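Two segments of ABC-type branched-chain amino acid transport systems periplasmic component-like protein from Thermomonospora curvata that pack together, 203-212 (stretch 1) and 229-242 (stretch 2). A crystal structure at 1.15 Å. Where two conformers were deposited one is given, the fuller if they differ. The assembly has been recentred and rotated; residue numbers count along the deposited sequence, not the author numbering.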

ATOM      1  N   PRO A 203     -17.898   3.900  10.876  1.00 11.51           N
ATOM      2  CA  PRO A 203     -17.739   3.206   9.612  1.00 11.16           C
ATOM      3  C   PRO A 203     -18.275   4.019   8.433  1.00 11.62           C
ATOM      4  O   PRO A 203     -19.300   4.684   8.547  1.00 13.01           O
ATOM      5  CB  PRO A 203     -18.585   1.952   9.769  1.00 11.99           C
ATOM      6  CG  PRO A 203     -19.591   2.330  10.786  1.00 14.84           C
ATOM      7  CD  PRO A 203     -18.906   3.251  11.742  1.00 13.12           C
ATOM      8  N   ILE A 204     -17.570   3.957   7.305  1.00 10.71           N
ATOM      9  CA  ILE A 204     -17.964   4.622   6.063  1.00 10.84           C
ATOM     10  C   ILE A 204     -17.717   3.634   4.933  1.00 11.31           C
ATOM     11  O   ILE A 204     -17.090   2.605   5.060  1.00 11.85           O
ATOM     12  CB  ILE A 204     -17.292   5.973   5.829  1.00 12.07           C
ATOM     13  CG1 ILE A 204     -15.786   5.829   5.788  1.00 10.65           C
ATOM     14  CG2 ILE A 204     -17.694   7.000   6.870  1.00 12.80           C
ATOM     15  CD1 ILE A 204     -15.063   6.925   5.052  1.00 11.74           C
ATOM     16  N   LYS A 205     -18.219   4.003   3.784  1.00 12.51           N
ATOM     17  CA  LYS A 205     -17.967   3.282   2.532  1.00 12.95           C
ATOM     18  C   LYS A 205     -17.177   4.177   1.563  1.00 12.12           C
ATOM     19  O   LYS A 205     -17.213   5.382   1.683  1.00 12.27           O
ATOM     20  CB  LYS A 205     -19.306   2.885   1.905  1.00 14.66           C
ATOM     21  CG  LYS A 205     -20.091   1.856   2.747  1.00 16.83           C
ATOM     22  CD  LYS A 205     -21.452   1.456   2.129  1.00 19.85           C
ATOM     23  CE  LYS A 205     -22.236   0.353   2.908  1.00 24.71           C
ATOM     24  NZ  LYS A 205     -22.393   0.405   4.419  1.00 27.33           N
ATOM     25  N   PRO A 206     -16.519   3.567   0.568  1.00 12.32           N
ATOM     26  CA  PRO A 206     -15.741   4.357  -0.379  1.00 12.95           C
ATOM     27  C   PRO A 206     -16.569   5.323  -1.208  1.00 14.47           C
ATOM     28  O   PRO A 206     -16.051   6.334  -1.663  1.00 15.60           O
ATOM     29  CB  PRO A 206     -15.078   3.283  -1.233  1.00 15.76           C
ATOM     30  CG  PRO A 206     -15.040   2.080  -0.378  1.00 15.90           C
ATOM     31  CD  PRO A 206     -16.299   2.131   0.380  1.00 13.30           C
ATOM     32  N   THR A 207     -17.861   5.043  -1.311  1.00 13.49           N
ATOM     33  CA  THR A 207     -18.821   5.894  -2.000  1.00 15.49           C
ATOM     34  C   THR A 207     -19.342   7.060  -1.139  1.00 15.26           C
ATOM     35  O   THR A 207     -20.156   7.873  -1.592  1.00 17.24           O
ATOM     36  CB  THR A 207     -19.987   5.020  -2.504  1.00 17.90           C
ATOM     37  OG1 THR A 207     -20.414   4.141  -1.481  1.00 19.76           O
ATOM     38  CG2 THR A 207     -19.578   4.240  -3.735  1.00 22.30           C
ATOM     39  N   ASP A 208     -18.898   7.166   0.104  1.00 14.02           N
ATOM     40  CA  ASP A 208     -19.226   8.300   0.945  1.00 13.73           C
ATOM     41  C   ASP A 208     -18.219   9.406   0.635  1.00 14.55           C
ATOM     42  O   ASP A 208     -17.098   9.328   1.063  1.00 17.02           O
ATOM     43  CB  ASP A 208     -19.227   7.871   2.413  1.00 15.18           C
ATOM     44  CG  ASP A 208     -20.371   6.921   2.745  1.00 16.11           C
ATOM     45  OD1 ASP A 208     -21.464   6.992   2.128  1.00 18.53           O
ATOM     46  OD2 ASP A 208     -20.183   6.106   3.667  1.00 16.74           O
ATOM     47  N   ARG A 209     -18.670  10.428  -0.091  1.00 15.06           N
ATOM     48  CA  ARG A 209     -17.831  11.458  -0.675  1.00 16.63           C
ATOM     49  C   ARG A 209     -17.689  12.626   0.283  1.00 16.66           C
ATOM     50  O   ARG A 209     -16.715  13.382   0.205  1.00 23.13           O
ATOM     51  CB  ARG A 209     -18.464  11.963  -1.989  1.00 18.15           C
ATOM     52  CG  ARG A 209     -18.675  10.874  -3.038  1.00 20.00           C
ATOM     53  CD  ARG A 209     -19.150  11.407  -4.386  1.00 21.44           C
ATOM     54  NE  ARG A 209     -18.157  12.271  -5.030  1.00 23.29           N
ATOM     55  CZ  ARG A 209     -17.113  11.828  -5.719  1.00 23.58           C
ATOM     56  NH1 ARG A 209     -16.904  10.541  -5.957  1.00 27.10           N
ATOM     57  NH2 ARG A 209     -16.279  12.717  -6.237  1.00 28.66           N
ATOM     58  N   ASP A 210     -18.662  12.835   1.131  1.00 14.64           N
ATOM     59  CA  ASP A 210     -18.779  14.039   1.937  1.00 14.73           C
ATOM     60  C   ASP A 210     -18.718  13.631   3.391  1.00 14.00           C
ATOM     61  O   ASP A 210     -19.581  12.877   3.858  1.00 14.84           O
ATOM     62  CB  ASP A 210     -20.147  14.655   1.608  1.00 17.30           C
ATOM     63  CG  ASP A 210     -20.381  15.992   2.219  1.00 19.94           C
ATOM     64  OD1 ASP A 210     -19.742  16.390   3.191  1.00 20.55           O
ATOM     65  OD2 ASP A 210     -21.288  16.690   1.693  1.00 27.16           O
HETATM   66  N   MSE A 211     -17.783  14.158   4.140  1.00 12.75           N
HETATM   67  CA  MSE A 211     -17.542  13.806   5.528  1.00 13.08           C
HETATM   68  C   MSE A 211     -18.206  14.723   6.536  1.00 13.77           C
HETATM   69  O   MSE A 211     -17.892  14.674   7.704  1.00 13.53           O
HETATM   70  CB  MSE A 211     -16.011  13.761   5.785  1.00 13.79           C
HETATM   71  CG  MSE A 211     -15.343  12.661   4.959  1.00 12.80           C
HETATM   72 SE   MSE A 211     -15.632  10.856   5.615  0.65 13.91          SE
HETATM   73  CE  MSE A 211     -17.153  10.344   4.434  1.00 13.64           C
ATOM     74  N   LYS A 212     -19.167  15.559   6.120  1.00 15.52           N
ATOM     75  CA  LYS A 212     -19.643  16.504   7.108  0.60 16.60           C
ATOM     76  C   LYS A 212     -20.440  15.882   8.266  1.00 15.59           C
ATOM     77  O   LYS A 212     -20.281  16.361   9.375  1.00 15.46           O
ATOM     78  CB  LYS A 212     -20.340  17.703   6.480  0.60 19.49           C
ATOM     79  CG  LYS A 212     -21.586  17.365   5.752  0.60 18.90           C
ATOM     80  CD  LYS A 212     -22.140  18.653   5.164  0.60 20.51           C
ATOM     81  CE  LYS A 212     -23.408  18.313   4.464  0.60 20.90           C
ATOM     82  NZ  LYS A 212     -24.184  19.525   4.111  0.60 20.74           N
ATOM     83  N   SER A 229      -9.083   6.029   7.933  1.00  8.92           N
ATOM     84  CA  SER A 229      -8.694   4.977   7.013  1.00  8.97           C
ATOM     85  C   SER A 229      -9.651   4.973   5.863  1.00  9.02           C
ATOM     86  O   SER A 229     -10.729   4.399   5.885  1.00 10.29           O
ATOM     87  CB  SER A 229      -8.647   3.624   7.721  1.00  9.86           C
ATOM     88  OG  SER A 229      -7.810   3.674   8.860  1.00  9.96           O
ATOM     89  N   ALA A 230      -9.265   5.753   4.852  1.00  9.31           N
ATOM     90  CA  ALA A 230     -10.100   6.023   3.678  1.00 10.25           C
ATOM     91  C   ALA A 230      -9.138   6.476   2.578  1.00 10.33           C
ATOM     92  O   ALA A 230      -7.930   6.190   2.645  1.00 10.72           O
ATOM     93  CB  ALA A 230     -11.115   7.070   4.015  1.00 10.05           C
ATOM     94  N   GLY A 231      -9.686   7.097   1.537  1.00  9.60           N
ATOM     95  CA  GLY A 231      -8.888   7.551   0.420  1.00  9.62           C
ATOM     96  C   GLY A 231      -8.780   9.037   0.391  1.00  9.53           C
ATOM     97  O   GLY A 231      -9.205   9.778   1.282  1.00 10.09           O
ATOM     98  N   PRO A 232      -8.122   9.558  -0.670  1.00  9.95           N
ATOM     99  CA  PRO A 232      -7.843  10.983  -0.757  1.00 10.54           C
ATOM    100  C   PRO A 232      -9.077  11.878  -0.671  1.00 10.93           C
ATOM    101  O   PRO A 232      -9.069  12.877   0.031  1.00 11.09           O
ATOM    102  CB  PRO A 232      -7.127  11.123  -2.120  1.00 10.92           C
ATOM    103  CG  PRO A 232      -6.470   9.794  -2.351  1.00 11.98           C
ATOM    104  CD  PRO A 232      -7.447   8.798  -1.743  1.00 10.30           C
ATOM    105  N   GLN A 233     -10.144  11.496  -1.366  1.00 11.10           N
ATOM    106  CA  GLN A 233     -11.354  12.305  -1.354  0.60 12.26           C
ATOM    107  C   GLN A 233     -11.898  12.492   0.050  1.00 10.46           C
ATOM    108  O   GLN A 233     -12.287  13.598   0.472  1.00 11.57           O
ATOM    109  CB  GLN A 233     -12.416  11.679  -2.241  0.60 14.44           C
ATOM    110  CG  GLN A 233     -13.817  12.263  -2.106  0.60 20.73           C
ATOM    111  CD  GLN A 233     -14.825  11.499  -2.928  0.60 22.01           C
ATOM    112  OE1 GLN A 233     -15.626  12.097  -3.631  0.60 41.73           O
ATOM    113  NE2 GLN A 233     -14.812  10.191  -2.822  0.60 30.15           N
ATOM    114  N   GLN A 234     -11.944  11.417   0.840  1.00 10.43           N
ATOM    115  CA  GLN A 234     -12.429  11.484   2.216  1.00 10.21           C
ATOM    116  C   GLN A 234     -11.502  12.321   3.069  1.00 10.06           C
ATOM    117  O   GLN A 234     -11.967  13.070   3.937  1.00 11.40           O
ATOM    118  CB  GLN A 234     -12.653  10.121   2.836  1.00 11.37           C
ATOM    119  CG  GLN A 234     -13.794   9.354   2.203  1.00 11.44           C
ATOM    120  CD  GLN A 234     -13.462   8.578   0.952  1.00 11.30           C
ATOM    121  OE1 GLN A 234     -12.306   8.301   0.674  1.00 11.74           O
ATOM    122  NE2 GLN A 234     -14.502   8.188   0.216  1.00 12.84           N
ATOM    123  N   ALA A 235     -10.201  12.181   2.876  1.00 10.64           N
ATOM    124  CA  ALA A 235      -9.251  12.986   3.654  1.00 11.61           C
ATOM    125  C   ALA A 235      -9.449  14.468   3.406  1.00 10.92           C
ATOM    126  O   ALA A 235      -9.459  15.264   4.343  1.00 11.65           O
ATOM    127  CB  ALA A 235      -7.820  12.601   3.321  1.00 12.15           C
ATOM    128  N   ALA A 236      -9.584  14.874   2.131  1.00 10.91           N
ATOM    129  CA  ALA A 236      -9.782  16.283   1.812  1.00 11.41           C
ATOM    130  C   ALA A 236     -11.040  16.795   2.479  1.00 11.44           C
ATOM    131  O   ALA A 236     -11.075  17.903   3.004  1.00 12.14           O
ATOM    132  CB  ALA A 236      -9.809  16.507   0.324  1.00 12.06           C
ATOM    133  N   SER A 237     -12.131  16.027   2.377  1.00 11.30           N
ATOM    134  CA  SER A 237     -13.421  16.448   2.908  1.00 11.75           C
ATOM    135  C   SER A 237     -13.350  16.552   4.438  1.00 11.33           C
ATOM    136  O   SER A 237     -13.712  17.541   5.047  1.00 12.67           O
ATOM    137  CB  SER A 237     -14.511  15.486   2.468  1.00 12.13           C
ATOM    138  OG  SER A 237     -15.758  15.864   2.995  1.00 12.63           O
ATOM    139  N   LEU A 238     -12.875  15.489   5.088  1.00 11.32           N
ATOM    140  CA  LEU A 238     -12.833  15.478   6.535  0.60 11.70           C
ATOM    141  C   LEU A 238     -11.942  16.581   7.094  1.00 10.90           C
ATOM    142  O   LEU A 238     -12.323  17.313   8.004  1.00 11.98           O
ATOM    143  CB  LEU A 238     -12.384  14.102   7.031  0.60 12.47           C
ATOM    144  CG  LEU A 238     -12.385  13.999   8.560  0.60 14.57           C
ATOM    145  CD1 LEU A 238     -12.768  12.611   9.018  0.60 15.12           C
ATOM    146  CD2 LEU A 238     -11.012  14.362   9.071  0.60 16.60           C
ATOM    147  N   ALA A 239     -10.732  16.707   6.534  1.00 11.14           N
ATOM    148  CA  ALA A 239      -9.801  17.694   7.062  1.00 12.06           C
ATOM    149  C   ALA A 239     -10.347  19.084   6.837  1.00 11.20           C
ATOM    150  O   ALA A 239     -10.337  19.919   7.720  1.00 11.57           O
ATOM    151  CB  ALA A 239      -8.412  17.532   6.419  1.00 12.41           C
ATOM    152  N   GLY A 240     -10.822  19.353   5.618  1.00 11.46           N
ATOM    153  CA  GLY A 240     -11.341  20.685   5.336  1.00 11.51           C
ATOM    154  C   GLY A 240     -12.523  21.051   6.191  1.00 11.77           C
ATOM    155  O   GLY A 240     -12.579  22.147   6.753  1.00 12.22           O
ATOM    156  N   ILE A 241     -13.497  20.149   6.322  1.00 11.46           N
ATOM    157  CA  ILE A 241     -14.654  20.459   7.127  1.00 12.01           C
ATOM    158  C   ILE A 241     -14.256  20.635   8.606  1.00 10.38           C
ATOM    159  O   ILE A 241     -14.696  21.552   9.284  1.00 11.67           O
ATOM    160  CB  ILE A 241     -15.769  19.434   6.916  1.00 12.30           C
ATOM    161  CG1 ILE A 241     -16.254  19.434   5.480  1.00 13.92           C
ATOM    162  CG2 ILE A 241     -16.918  19.703   7.861  1.00 14.20           C
ATOM    163  CD1 ILE A 241     -17.075  18.205   5.159  1.00 18.83           C
ATOM    164  N   ALA A 242     -13.428  19.726   9.130  1.00 11.58           N
ATOM    165  CA  ALA A 242     -13.013  19.839  10.525  1.00 11.51           C
ATOM    166  C   ALA A 242     -12.387  21.186  10.800  1.00 10.51           C
ATOM    167  O   ALA A 242     -12.728  21.861  11.775  1.00 11.19           O
ATOM    168  CB  ALA A 242     -12.034  18.728  10.898  1.00 11.97           C
TER

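Three hydrogen bonds join the loop of stretch 1 to the helix of stretch 2. Gln234 makes two of them through its side-chain amide. Its NE2 donates to Asp208 O at 3.0 Å in a nearly straight bond. The same NE2 lies 3.1 Å from Pro206 O, but the angle is bent and this bond is weak. Both acceptors belong to the type I turn from Lys205 to Asp208, so the amide ties that turn to the helix. The other end of the amide stays within stretch 2: Gln234 OE1 accepts from Gly231 N at 3.0 Å. The third bond runs from Met211 N to Ser237 OG, 2.9 Å and close to linear.

Arg209 and Gln233 meet without a hydrogen bond. Gln233 OE1 lies over one face of the guanidinium, 2.6 Å from Arg209 CZ. The N-H groups lie in the plane of that group and do not point at the oxygen.

Apolar contacts complete the interface. Met211, a selenomethionine, is buried and points toward the helix; its CB is 3.9 Å from Leu238 CB. Ile204 CD1 packs 4.1 Å from Ala230 CB. Ile241 CD1 packs 3.6 Å from Lys212 CB, at the start of the helix that begins at Lys212. The charged end of Lys212 leads away.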